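Local atomic coordinates of iron-containing alcohol dehydrogenase (Ralstonia eutropha, PDB entry 3JZD), a protein that probably catalyses the NADH- or NADPH-dependent reduction of maleylacetate to 3-oxoadipate, working as a homodimer in the breakdown of aromatic compounds. Residues Arg16-Ala21 and Pro150-Tyr155; Leu173-His178 and Trp228-Val233; Gly182-Asp187 and Gly238-His243. All coordinates share one frame; numbering follows the deposited sequence.

Contact 1. Residues Arg16-Ala21 and Pro150-Tyr155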
ATOM      1  N   ARG A  16       6.747  -8.553   2.057  1.00 17.15           N
ATOM      2  CA  ARG A  16       7.470  -8.426   3.306  1.00 16.36           C
ATOM      3  C   ARG A  16       8.740  -7.643   2.910  1.00 16.19           C
ATOM      4  O   ARG A  16       9.541  -8.123   2.123  1.00 14.20           O
ATOM      5  CB  ARG A  16       7.770  -9.777   3.936  1.00 17.14           C
ATOM      6  CG  ARG A  16       8.637  -9.663   5.200  1.00 18.64           C
ATOM      7  CD  ARG A  16       8.891 -11.012   5.842  1.00 20.26           C
ATOM      8  NE  ARG A  16       9.849 -10.823   6.921  1.00 19.06           N
ATOM      9  CZ  ARG A  16       9.538 -10.341   8.124  1.00 19.77           C
ATOM     10  NH1 ARG A  16       8.291 -10.007   8.435  1.00 18.89           N
ATOM     11  NH2 ARG A  16      10.486 -10.159   9.015  1.00 20.63           N
ATOM     12  N   VAL A  17       8.884  -6.434   3.447  1.00 16.00           N
ATOM     13  CA  VAL A  17       9.971  -5.536   3.087  1.00 16.85           C
ATOM     14  C   VAL A  17      10.711  -5.127   4.317  1.00 16.14           C
ATOM     15  O   VAL A  17      10.133  -4.559   5.217  1.00 16.75           O
ATOM     16  CB  VAL A  17       9.369  -4.282   2.386  1.00 18.29           C
ATOM     17  CG1 VAL A  17      10.432  -3.266   2.017  1.00 14.00           C
ATOM     18  CG2 VAL A  17       8.583  -4.730   1.130  1.00 15.90           C
ATOM     19  N   VAL A  18      11.983  -5.484   4.390  1.00 15.94           N
ATOM     20  CA  VAL A  18      12.827  -5.171   5.521  1.00 15.09           C
ATOM     21  C   VAL A  18      13.682  -4.010   5.028  1.00 16.06           C
ATOM     22  O   VAL A  18      14.414  -4.153   4.047  1.00 18.64           O
ATOM     23  CB  VAL A  18      13.689  -6.408   5.904  1.00 16.73           C
ATOM     24  CG1 VAL A  18      14.650  -6.063   7.066  1.00 15.83           C
ATOM     25  CG2 VAL A  18      12.770  -7.623   6.212  1.00 13.25           C
ATOM     26  N   PHE A  19      13.599  -2.872   5.705  1.00 14.25           N
ATOM     27  CA  PHE A  19      14.220  -1.641   5.217  1.00 15.01           C
ATOM     28  C   PHE A  19      15.090  -0.960   6.244  1.00 14.23           C
ATOM     29  O   PHE A  19      14.680  -0.798   7.373  1.00 15.34           O
ATOM     30  CB  PHE A  19      13.094  -0.641   4.816  1.00 14.59           C
ATOM     31  CG  PHE A  19      13.574   0.515   3.969  1.00 12.69           C
ATOM     32  CD1 PHE A  19      14.238   1.593   4.548  1.00 16.40           C
ATOM     33  CD2 PHE A  19      13.359   0.523   2.607  1.00 13.19           C
ATOM     34  CE1 PHE A  19      14.710   2.613   3.790  1.00 15.08           C
ATOM     35  CE2 PHE A  19      13.819   1.533   1.852  1.00 17.49           C
ATOM     36  CZ  PHE A  19      14.505   2.607   2.466  1.00 15.83           C
ATOM     37  N   GLY A  20      16.297  -0.573   5.849  1.00 14.73           N
ATOM     38  CA  GLY A  20      17.160   0.219   6.714  1.00 14.11           C
ATOM     39  C   GLY A  20      18.624  -0.102   6.557  1.00 14.61           C
ATOM     40  O   GLY A  20      18.968  -1.236   6.160  1.00 16.31           O
ATOM     41  N   ALA A  21      19.469   0.884   6.869  1.00 14.49           N
ATOM     42  CA  ALA A  21      20.907   0.705   6.850  1.00 15.95           C
ATOM     43  C   ALA A  21      21.262  -0.480   7.722  1.00 15.73           C
ATOM     44  O   ALA A  21      20.870  -0.560   8.876  1.00 14.70           O
ATOM     45  CB  ALA A  21      21.629   1.963   7.374  1.00 15.98           C
ATOM     46  N   PRO A 150       9.300 -12.020  -5.560  1.00 16.87           N
ATOM     47  CA  PRO A 150      10.068 -12.328  -4.353  1.00 15.94           C
ATOM     48  C   PRO A 150       9.239 -12.326  -3.078  1.00 15.82           C
ATOM     49  O   PRO A 150       8.357 -11.484  -2.914  1.00 16.98           O
ATOM     50  CB  PRO A 150      11.112 -11.207  -4.325  1.00 14.93           C
ATOM     51  CG  PRO A 150      11.373 -10.933  -5.796  1.00 16.42           C
ATOM     52  CD  PRO A 150       9.969 -10.996  -6.377  1.00 18.07           C
ATOM     53  N   ARG A 151       9.467 -13.291  -2.204  1.00 16.19           N
ATOM     54  CA  ARG A 151       8.697 -13.372  -0.957  1.00 16.02           C
ATOM     55  C   ARG A 151       9.110 -12.268  -0.005  1.00 16.19           C
ATOM     56  O   ARG A 151       8.286 -11.775   0.752  1.00 14.87           O
ATOM     57  CB  ARG A 151       8.977 -14.675  -0.234  1.00 17.10           C
ATOM     58  CG  ARG A 151       8.678 -15.924  -1.006  1.00 26.72           C
ATOM     59  CD  ARG A 151       7.204 -16.141  -1.316  1.00 27.35           C
ATOM     60  NE  ARG A 151       7.191 -17.131  -2.379  1.00 35.78           N
ATOM     61  CZ  ARG A 151       7.263 -18.459  -2.215  1.00 36.89           C
ATOM     62  NH1 ARG A 151       7.279 -19.012  -1.006  1.00 37.89           N
ATOM     63  NH2 ARG A 151       7.309 -19.252  -3.282  1.00 36.85           N
ATOM     64  N   THR A 152      10.409 -11.939  -0.005  1.00 14.64           N
ATOM     65  CA  THR A 152      10.964 -10.947   0.875  1.00 15.67           C
ATOM     66  C   THR A 152      11.982 -10.119   0.152  1.00 15.73           C
ATOM     67  O   THR A 152      12.759 -10.631  -0.648  1.00 17.32           O
ATOM     68  CB  THR A 152      11.592 -11.634   2.098  1.00 16.95           C
ATOM     69  OG1 THR A 152      10.579 -12.436   2.727  1.00 20.88           O
ATOM     70  CG2 THR A 152      12.214 -10.613   3.127  1.00 13.75           C
ATOM     71  N   VAL A 153      11.950  -8.826   0.429  1.00 16.46           N
ATOM     72  CA  VAL A 153      12.881  -7.866  -0.127  1.00 15.73           C
ATOM     73  C   VAL A 153      13.573  -7.241   1.088  1.00 16.19           C
ATOM     74  O   VAL A 153      12.927  -6.934   2.083  1.00 16.08           O
ATOM     75  CB  VAL A 153      12.148  -6.800  -0.881  1.00 18.11           C
ATOM     76  CG1 VAL A 153      13.114  -5.781  -1.446  1.00 13.50           C
ATOM     77  CG2 VAL A 153      11.243  -7.430  -1.995  1.00  9.17           C
ATOM     78  N   ILE A 154      14.894  -7.132   1.019  1.00 13.66           N
ATOM     79  CA  ILE A 154      15.691  -6.547   2.041  1.00 16.12           C
ATOM     80  C   ILE A 154      16.342  -5.350   1.406  1.00 16.04           C
ATOM     81  O   ILE A 154      17.188  -5.504   0.497  1.00 17.49           O
ATOM     82  CB  ILE A 154      16.790  -7.520   2.530  1.00 17.61           C
ATOM     83  CG1 ILE A 154      16.143  -8.747   3.158  1.00 16.73           C
ATOM     84  CG2 ILE A 154      17.772  -6.798   3.472  1.00 12.62           C
ATOM     85  CD1 ILE A 154      17.158  -9.829   3.609  1.00 12.25           C
ATOM     86  N   TYR A 155      15.924  -4.159   1.829  1.00 15.12           N
ATOM     87  CA  TYR A 155      16.483  -2.930   1.275  1.00 14.25           C
ATOM     88  C   TYR A 155      17.511  -2.394   2.225  1.00 15.11           C
ATOM     89  O   TYR A 155      17.143  -1.965   3.320  1.00 16.64           O
ATOM     90  CB  TYR A 155      15.422  -1.842   1.086  1.00 15.75           C
ATOM     91  CG  TYR A 155      14.536  -2.029  -0.090  1.00 17.78           C
ATOM     92  CD1 TYR A 155      15.052  -1.941  -1.375  1.00 15.41           C
ATOM     93  CD2 TYR A 155      13.157  -2.217   0.076  1.00 21.49           C
ATOM     94  CE1 TYR A 155      14.243  -2.069  -2.478  1.00 11.10           C
ATOM     95  CE2 TYR A 155      12.331  -2.366  -1.000  1.00 14.52           C
ATOM     96  CZ  TYR A 155      12.898  -2.273  -2.297  1.00 14.70           C
ATOM     97  OH  TYR A 155      12.114  -2.417  -3.394  1.00 14.75           O
TER
HETATM   98  O   HOH W   1       7.864  -9.031  -0.576  1.00 21.88           O
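Arg151 and Arg16 meet where two parallel strands of the Rossmann-like, nucleotide-binding sheet begin to pair, their short axes 14° apart. Water 1 accepts from Arg16 N (2.9 Å) and gives a weak bond to Arg151 O. Next, Thr152 lies alongside Arg16 with both side chains pointing the same way, and its OG1 is 3.8 Å from Arg16 CD. The Arg16 chain, extended from CG to NE with CG anti to the backbone N (chi1 175°), carries its guanidinium past Thr152 to salt bridges with Glu30 and with Glu11 of the second subunit. Residues 16-19 also pair antiparallel with a strand of that subunit, so the sheet runs on across the dimer interface. Val153 then uses both of its polar backbone atoms: Val153 N donates to Arg16 O at 3.0 Å, and Val153 O accepts from Val18 N at 2.9 Å. Ile154 turns to the face that carries Val18, where its CG1 makes only a loose contact, 4.4 Å from Val18 CB. Tyr155 N donates to Val18 O over 2.7 Å. On the face shared with Val17 and Phe19, the Tyr155 ring has Val153 CG1 over one side and Val17 CG1 at its edge, while its hydroxyl bonds to Glu127. The Phe19 and Tyr155 rings meet obliquely, planes at 53°, and Phe19 CD2 comes within 3.5 Å of Tyr155 CB. Beyond them Gly20 N donates to Tyr155 O at 3.0 Å, the last rung of the ladder.

Contact 2. Residues Leu173-His178 and Trp228-Val233; sequences LNAIAH and WLCGTV
Ala175 O is hemmed in from two helices. His178 N of its own helix gives it a weak bond, while Cys230 of the other brings up CB at 3.1 Å from Ala175 O and SG at 3.2 Å from the same oxygen. The Cys230 sulfur stands beside its backbone N, anti to the carbonyl carbon (chi1 -67°), and that torsion lays SG against the carbonyl of Ala175. Ala175 CB, small enough for close approach, touches Cys230 CB at 3.9 Å. The short helix axes pass 8.1 Å apart at 43°, a tight spacing that matches the small residues Ala175, Cys230 and Gly231 at the crossing. One turn on, His178 faces the partner helix and rests its CB 3.3 Å from Cys230 O. Its imidazole is fixed from several directions. Asn174 O lies 3.4 Å above the ring plane, over the centre of one face; ND1 makes a probable hydrogen bond to His243, and NE2 bonds to the carbonyl of Ala124. Val233 CG1 closes the far end, 3.8 Å from His178 O. Leu203 of helix 190-212 packs on Ala175 and Cys230, which places the crossing inside the all-helical C-terminal half. The side chain of His178 lies about 4 Å from the bound NAD. The positions of Asn174, His178, His243 and His257 probably match the four that hold the metal in iron-dependent relatives. The two helical segments are thus joined by packing alone, and the rotation of the His178 ring beside the cofactor is set by His243 and Ala124, from outside both.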
ATOM      1  N   LEU A 173      15.934   7.510 -12.521  1.00 17.37           N
ATOM      2  CA  LEU A 173      14.961   7.982 -13.526  1.00 15.08           C
ATOM      3  C   LEU A 173      14.166   6.825 -14.095  1.00 15.02           C
ATOM      4  O   LEU A 173      12.986   6.981 -14.388  1.00 15.72           O
ATOM      5  CB  LEU A 173      15.649   8.854 -14.597  1.00 16.00           C
ATOM      6  CG  LEU A 173      15.848  10.253 -13.981  1.00 17.26           C
ATOM      7  CD1 LEU A 173      17.001  10.982 -14.480  1.00 19.84           C
ATOM      8  CD2 LEU A 173      14.534  11.041 -14.190  1.00 23.01           C
ATOM      9  N   ASN A 174      14.774   5.639 -14.161  1.00 15.36           N
ATOM     10  CA  ASN A 174      14.053   4.432 -14.566  1.00 14.39           C
ATOM     11  C   ASN A 174      12.879   4.217 -13.577  1.00 14.96           C
ATOM     12  O   ASN A 174      11.736   3.991 -13.974  1.00 16.13           O
ATOM     13  CB  ASN A 174      15.045   3.278 -14.615  1.00 14.78           C
ATOM     14  CG  ASN A 174      14.436   1.955 -14.986  1.00 20.68           C
ATOM     15  OD1 ASN A 174      13.286   1.848 -15.431  1.00 19.89           O
ATOM     16  ND2 ASN A 174      15.212   0.928 -14.800  1.00 16.40           N
ATOM     17  N   ALA A 175      13.151   4.346 -12.290  1.00 15.02           N
ATOM     18  CA  ALA A 175      12.112   4.176 -11.273  1.00 15.22           C
ATOM     19  C   ALA A 175      11.038   5.278 -11.418  1.00 15.75           C
ATOM     20  O   ALA A 175       9.859   4.986 -11.387  1.00 16.72           O
ATOM     21  CB  ALA A 175      12.738   4.215  -9.893  1.00 15.50           C
ATOM     22  N   ILE A 176      11.466   6.537 -11.598  1.00 15.76           N
ATOM     23  CA  ILE A 176      10.513   7.644 -11.786  1.00 13.59           C
ATOM     24  C   ILE A 176       9.606   7.362 -12.983  1.00 13.50           C
ATOM     25  O   ILE A 176       8.426   7.645 -12.923  1.00 11.08           O
ATOM     26  CB  ILE A 176      11.225   9.013 -11.948  1.00 13.82           C
ATOM     27  CG1 ILE A 176      11.756   9.466 -10.601  1.00 11.81           C
ATOM     28  CG2 ILE A 176      10.256  10.083 -12.564  1.00 10.75           C
ATOM     29  CD1 ILE A 176      12.675  10.656 -10.623  1.00 16.08           C
ATOM     30  N   ALA A 177      10.163   6.776 -14.047  1.00 13.28           N
ATOM     31  CA  ALA A 177       9.362   6.426 -15.232  1.00 14.73           C
ATOM     32  C   ALA A 177       8.209   5.535 -14.873  1.00 14.40           C
ATOM     33  O   ALA A 177       7.122   5.717 -15.418  1.00 12.87           O
ATOM     34  CB  ALA A 177      10.215   5.688 -16.344  1.00 12.26           C
ATOM     35  N   HIS A 178       8.450   4.536 -14.011  1.00 15.99           N
ATOM     36  CA  HIS A 178       7.366   3.593 -13.628  1.00 16.73           C
ATOM     37  C   HIS A 178       6.203   4.372 -12.995  1.00 16.96           C
ATOM     38  O   HIS A 178       5.029   4.190 -13.333  1.00 17.55           O
ATOM     39  CB  HIS A 178       7.804   2.553 -12.579  1.00 17.72           C
ATOM     40  CG  HIS A 178       9.045   1.775 -12.914  1.00 14.49           C
ATOM     41  ND1 HIS A 178       9.406   1.428 -14.199  1.00 17.23           N
ATOM     42  CD2 HIS A 178       9.968   1.207 -12.101  1.00 17.07           C
ATOM     43  CE1 HIS A 178      10.519   0.712 -14.165  1.00 20.93           C
ATOM     44  NE2 HIS A 178      10.882   0.565 -12.903  1.00 15.65           N
ATOM     45  N   TRP A 228      11.224   1.589  -4.268  1.00 14.17           N
ATOM     46  CA  TRP A 228      10.258   0.600  -3.823  1.00 14.60           C
ATOM     47  C   TRP A 228       8.828   0.978  -4.204  1.00 14.65           C
ATOM     48  O   TRP A 228       8.073   0.141  -4.745  1.00 15.16           O
ATOM     49  CB  TRP A 228      10.438   0.351  -2.293  1.00 14.96           C
ATOM     50  CG  TRP A 228       9.376  -0.394  -1.653  1.00 14.31           C
ATOM     51  CD1 TRP A 228       8.679  -1.433  -2.162  1.00 19.77           C
ATOM     52  CD2 TRP A 228       8.878  -0.182  -0.320  1.00 14.54           C
ATOM     53  NE1 TRP A 228       7.753  -1.876  -1.243  1.00 18.99           N
ATOM     54  CE2 TRP A 228       7.852  -1.122  -0.108  1.00 14.04           C
ATOM     55  CE3 TRP A 228       9.186   0.738   0.698  1.00 21.78           C
ATOM     56  CZ2 TRP A 228       7.152  -1.226   1.110  1.00 23.06           C
ATOM     57  CZ3 TRP A 228       8.486   0.659   1.915  1.00 24.25           C
ATOM     58  CH2 TRP A 228       7.485  -0.333   2.112  1.00 19.03           C
ATOM     59  N   LEU A 229       8.462   2.237  -3.936  1.00 14.57           N
ATOM     60  CA  LEU A 229       7.160   2.767  -4.284  1.00 14.15           C
ATOM     61  C   LEU A 229       6.939   2.734  -5.790  1.00 15.48           C
ATOM     62  O   LEU A 229       5.889   2.271  -6.260  1.00 17.62           O
ATOM     63  CB  LEU A 229       6.986   4.191  -3.724  1.00 15.59           C
ATOM     64  CG  LEU A 229       6.884   4.343  -2.191  1.00 20.46           C
ATOM     65  CD1 LEU A 229       6.501   5.717  -1.804  1.00 23.84           C
ATOM     66  CD2 LEU A 229       5.931   3.389  -1.674  1.00 21.42           C
ATOM     67  N   CYS A 230       7.957   3.142  -6.553  1.00 14.62           N
ATOM     68  CA  CYS A 230       7.865   3.107  -7.997  1.00 14.75           C
ATOM     69  C   CYS A 230       7.680   1.708  -8.556  1.00 14.73           C
ATOM     70  O   CYS A 230       6.940   1.513  -9.533  1.00 14.91           O
ATOM     71  CB  CYS A 230       9.069   3.786  -8.626  1.00 14.37           C
ATOM     72  SG  CYS A 230       9.092   5.603  -8.300  1.00 18.02           S
ATOM     73  N   GLY A 231       8.361   0.748  -7.946  1.00 15.47           N
ATOM     74  CA  GLY A 231       8.318  -0.612  -8.384  1.00 15.84           C
ATOM     75  C   GLY A 231       6.961  -1.187  -8.059  1.00 16.01           C
ATOM     76  O   GLY A 231       6.445  -1.988  -8.804  1.00 16.66           O
ATOM     77  N   THR A 232       6.393  -0.758  -6.931  1.00 16.85           N
ATOM     78  CA  THR A 232       5.081  -1.218  -6.523  1.00 15.63           C
ATOM     79  C   THR A 232       4.071  -0.730  -7.550  1.00 16.07           C
ATOM     80  O   THR A 232       3.183  -1.494  -7.922  1.00 14.10           O
ATOM     81  CB  THR A 232       4.711  -0.759  -5.116  1.00 14.21           C
ATOM     82  OG1 THR A 232       5.740  -1.184  -4.207  1.00 17.75           O
ATOM     83  CG2 THR A 232       3.363  -1.324  -4.724  1.00 19.19           C
ATOM     84  N   VAL A 233       4.215   0.518  -8.026  1.00 16.59           N
ATOM     85  CA  VAL A 233       3.313   1.028  -9.078  1.00 15.91           C
ATOM     86  C   VAL A 233       3.494   0.185 -10.369  1.00 16.87           C
ATOM     87  O   VAL A 233       2.525  -0.241 -10.993  1.00 16.70           O
ATOM     88  CB  VAL A 233       3.517   2.545  -9.343  1.00 18.38           C
ATOM     89  CG1 VAL A 233       2.687   3.048 -10.534  1.00 12.64           C
ATOM     90  CG2 VAL A 233       3.265   3.380  -8.043  1.00 10.91           C
TER

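Contact 3. Residues Gly182-Asp187 and Gly238-His243; sequences GLYARD and GMALHH
The Tyr184 ring meets Ala240 at its edge: Ala240 CB lies near the ring plane, 4.3 Å from Tyr184 CE1. Across the same region His243 is sandwiched, with Met239 CG 3.6 Å above the centre of its ring and His242 CD2 against the opposite face, nearer the rim; His243 ND1 in turn lies in plane at the edge of the His242 ring. Met239, present as selenomethionine, folds back after covering His243. Bends at chi2 (-62°) and chi3 bring its CE to 3.7 Å from Gly182 N, beside the start of the type I turn that runs from Gly182 to Ala185. At the outer end of the contact the interactions become polar. Asp187 OD1 accepts from Gly238 N on its syn lone pair, over 2.8 Å and almost perfectly straight at 179°. The Asp187 carboxylate gets there because CG sits between the backbone N and the carbonyl carbon (chi1 58°). Gly238 O packs tightly on Ala185 CB at 3.2 Å, and water 2 accepts from Arg186 N at 2.8 Å while giving a weak bond to Gly238 O. Behind these groups stands Glu181, from the end of helix 165-182, whose carboxylate takes bonds from His243 ND1 and the Tyr184 hydroxyl. Ala240 is the N-cap residue of helix 241-253, where the helix dipole would be expected to favour that negative charge. The motif is a helix start held by an acid of another helix: Glu181 accepts from Ala240 N and His242 N, within the helical C-terminal domain of the iron-containing alcohol dehydrogenase family.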
ATOM      1  N   GLY A 182       2.450   5.194 -14.361  1.00 14.00           N
ATOM      2  CA  GLY A 182       1.456   4.677 -13.443  1.00 13.76           C
ATOM      3  C   GLY A 182       0.351   5.711 -13.204  1.00 14.64           C
ATOM      4  O   GLY A 182      -0.827   5.380 -13.107  1.00 13.06           O
ATOM      5  N   LEU A 183       0.735   6.979 -13.128  1.00 13.46           N
ATOM      6  CA  LEU A 183      -0.245   8.017 -12.892  1.00 14.59           C
ATOM      7  C   LEU A 183      -1.260   8.120 -14.017  1.00 15.34           C
ATOM      8  O   LEU A 183      -2.312   8.668 -13.814  1.00 15.34           O
ATOM      9  CB  LEU A 183       0.451   9.361 -12.632  1.00 13.19           C
ATOM     10  CG  LEU A 183       1.140   9.466 -11.286  1.00 16.32           C
ATOM     11  CD1 LEU A 183       2.188  10.597 -11.275  1.00 10.95           C
ATOM     12  CD2 LEU A 183       0.072   9.658 -10.207  1.00 11.73           C
ATOM     13  N   TYR A 184      -0.926   7.703 -15.239  1.00 14.87           N
ATOM     14  CA  TYR A 184      -1.910   7.775 -16.304  1.00 14.20           C
ATOM     15  C   TYR A 184      -2.323   6.428 -16.872  1.00 13.88           C
ATOM     16  O   TYR A 184      -2.895   6.346 -17.945  1.00 14.82           O
ATOM     17  CB  TYR A 184      -1.466   8.736 -17.387  1.00 15.13           C
ATOM     18  CG  TYR A 184      -0.147   8.495 -18.086  1.00 14.20           C
ATOM     19  CD1 TYR A 184      -0.007   7.480 -19.016  1.00 18.64           C
ATOM     20  CD2 TYR A 184       0.927   9.386 -17.927  1.00 14.77           C
ATOM     21  CE1 TYR A 184       1.190   7.319 -19.714  1.00 16.12           C
ATOM     22  CE2 TYR A 184       2.113   9.229 -18.636  1.00 18.02           C
ATOM     23  CZ  TYR A 184       2.227   8.206 -19.522  1.00 17.88           C
ATOM     24  OH  TYR A 184       3.370   8.057 -20.242  1.00 10.99           O
ATOM     25  N   ALA A 185      -2.080   5.377 -16.103  1.00 14.74           N
ATOM     26  CA  ALA A 185      -2.385   4.035 -16.523  1.00 14.90           C
ATOM     27  C   ALA A 185      -3.856   3.921 -16.800  1.00 15.66           C
ATOM     28  O   ALA A 185      -4.668   4.560 -16.167  1.00 13.29           O
ATOM     29  CB  ALA A 185      -2.024   3.035 -15.446  1.00 16.58           C
ATOM     30  N   ARG A 186      -4.191   3.058 -17.738  1.00 15.95           N
ATOM     31  CA  ARG A 186      -5.571   2.827 -18.034  1.00 17.14           C
ATOM     32  C   ARG A 186      -6.269   2.304 -16.796  1.00 16.01           C
ATOM     33  O   ARG A 186      -7.434   2.573 -16.591  1.00 15.83           O
ATOM     34  CB  ARG A 186      -5.649   1.815 -19.150  1.00 17.18           C
ATOM     35  CG  ARG A 186      -6.999   1.597 -19.681  1.00 21.64           C
ATOM     36  CD  ARG A 186      -6.909   0.434 -20.612  1.00 28.33           C
ATOM     37  NE  ARG A 186      -8.145   0.297 -21.343  1.00 36.44           N
ATOM     38  CZ  ARG A 186      -8.301  -0.545 -22.352  1.00 44.14           C
ATOM     39  NH1 ARG A 186      -7.291  -1.339 -22.724  1.00 41.62           N
ATOM     40  NH2 ARG A 186      -9.468  -0.593 -22.989  1.00 47.74           N
ATOM     41  N   ASP A 187      -5.542   1.567 -15.961  1.00 15.96           N
ATOM     42  CA  ASP A 187      -6.083   0.979 -14.718  1.00 16.86           C
ATOM     43  C   ASP A 187      -5.524   1.662 -13.465  1.00 16.80           C
ATOM     44  O   ASP A 187      -5.367   1.062 -12.391  1.00 16.33           O
ATOM     45  CB  ASP A 187      -5.852  -0.544 -14.687  1.00 18.73           C
ATOM     46  CG  ASP A 187      -4.380  -0.936 -14.802  1.00 19.36           C
ATOM     47  OD1 ASP A 187      -3.546  -0.116 -15.267  1.00 18.18           O
ATOM     48  OD2 ASP A 187      -4.063  -2.086 -14.424  1.00 24.28           O
ATOM     49  N   GLY A 238      -0.844  -0.810 -15.434  1.00 15.99           N
ATOM     50  CA  GLY A 238      -0.250  -0.940 -16.749  1.00 15.96           C
ATOM     51  C   GLY A 238       0.590   0.263 -17.188  1.00 17.45           C
ATOM     52  O   GLY A 238       0.185   1.419 -17.024  1.00 19.85           O
HETATM   53  N   MSE A 239       1.764  -0.023 -17.738  1.00 15.64           N
HETATM   54  CA  MSE A 239       2.632   0.978 -18.346  1.00 14.63           C
HETATM   55  C   MSE A 239       2.143   1.263 -19.761  1.00 15.30           C
HETATM   56  O   MSE A 239       1.143   0.702 -20.205  1.00 16.67           O
HETATM   57  CB  MSE A 239       4.081   0.495 -18.326  1.00 15.20           C
HETATM   58  CG  MSE A 239       4.640   0.224 -16.920  1.00 16.02           C
HETATM   59 SE   MSE A 239       4.722   1.752 -15.662  0.75 12.95          SE
HETATM   60  CE  MSE A 239       2.995   1.512 -14.723  1.00 21.34           C
ATOM     61  N   ALA A 240       2.818   2.147 -20.483  1.00 14.36           N
ATOM     62  CA  ALA A 240       2.367   2.499 -21.836  1.00 14.41           C
ATOM     63  C   ALA A 240       3.553   2.913 -22.716  1.00 12.66           C
ATOM     64  O   ALA A 240       4.602   2.262 -22.689  1.00 14.67           O
ATOM     65  CB  ALA A 240       1.221   3.600 -21.782  1.00 10.80           C
ATOM     66  N   LEU A 241       3.421   3.991 -23.464  1.00 14.51           N
ATOM     67  CA  LEU A 241       4.459   4.392 -24.423  1.00 16.13           C
ATOM     68  C   LEU A 241       5.902   4.375 -23.947  1.00 16.13           C
ATOM     69  O   LEU A 241       6.767   3.805 -24.625  1.00 16.01           O
ATOM     70  CB  LEU A 241       4.150   5.760 -25.032  1.00 16.20           C
ATOM     71  CG  LEU A 241       5.231   6.485 -25.844  1.00 19.36           C
ATOM     72  CD1 LEU A 241       5.552   5.694 -27.144  1.00 14.91           C
ATOM     73  CD2 LEU A 241       4.779   7.918 -26.138  1.00 14.23           C
ATOM     74  N   HIS A 242       6.189   4.984 -22.801  1.00 16.28           N
ATOM     75  CA  HIS A 242       7.568   5.080 -22.391  1.00 14.23           C
ATOM     76  C   HIS A 242       8.212   3.721 -22.235  1.00 13.81           C
ATOM     77  O   HIS A 242       9.287   3.475 -22.777  1.00 12.92           O
ATOM     78  CB  HIS A 242       7.730   5.868 -21.101  1.00 13.88           C
ATOM     79  CG  HIS A 242       9.095   5.761 -20.530  1.00 11.50           C
ATOM     80  ND1 HIS A 242      10.140   6.570 -20.938  1.00 14.35           N
ATOM     81  CD2 HIS A 242       9.603   4.911 -19.606  1.00 14.34           C
ATOM     82  CE1 HIS A 242      11.227   6.234 -20.266  1.00 19.61           C
ATOM     83  NE2 HIS A 242      10.934   5.226 -19.451  1.00 11.66           N
ATOM     84  N   HIS A 243       7.577   2.859 -21.453  1.00 13.99           N
ATOM     85  CA  HIS A 243       8.106   1.510 -21.230  1.00 14.81           C
ATOM     86  C   HIS A 243       8.166   0.670 -22.500  1.00 15.21           C
ATOM     87  O   HIS A 243       9.148  -0.012 -22.750  1.00 14.47           O
ATOM     88  CB  HIS A 243       7.349   0.814 -20.109  1.00 12.45           C
ATOM     89  CG  HIS A 243       7.587   1.454 -18.776  1.00 17.64           C
ATOM     90  ND1 HIS A 243       7.028   2.671 -18.424  1.00 17.91           N
ATOM     91  CD2 HIS A 243       8.338   1.058 -17.719  1.00 16.65           C
ATOM     92  CE1 HIS A 243       7.426   2.989 -17.207  1.00 22.50           C
ATOM     93  NE2 HIS A 243       8.230   2.037 -16.758  1.00 18.77           N
TER
HETATM   94  O   HOH W   2      -2.122   1.618 -18.880  1.00 20.55           O

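Contact 1 belongs to the nucleotide-binding sheet, contacts 2 and 3 to the helical half, and Trp228 joins the two: its CB lies 3.4 Å from Tyr155 OH, and its CZ2 is 3.8 Å from Val17 CG2. Contacts 2 and 3, with centres about 12 Å apart, alternate along the chain, both tying helix 165-182 or its end to the later helices. What connects them is the probable hydrogen bond from ring to ring, 2.9 Å between His178 ND1 and His243 NE2. Side chains approach the NAD to about 4 Å at His178, 9 Å at Met239 and 11 Å at Tyr155, so contact 2 lies closest to the cofactor. Contacts 1 and 3 do not touch; their nearest atoms are about 15 Å apart.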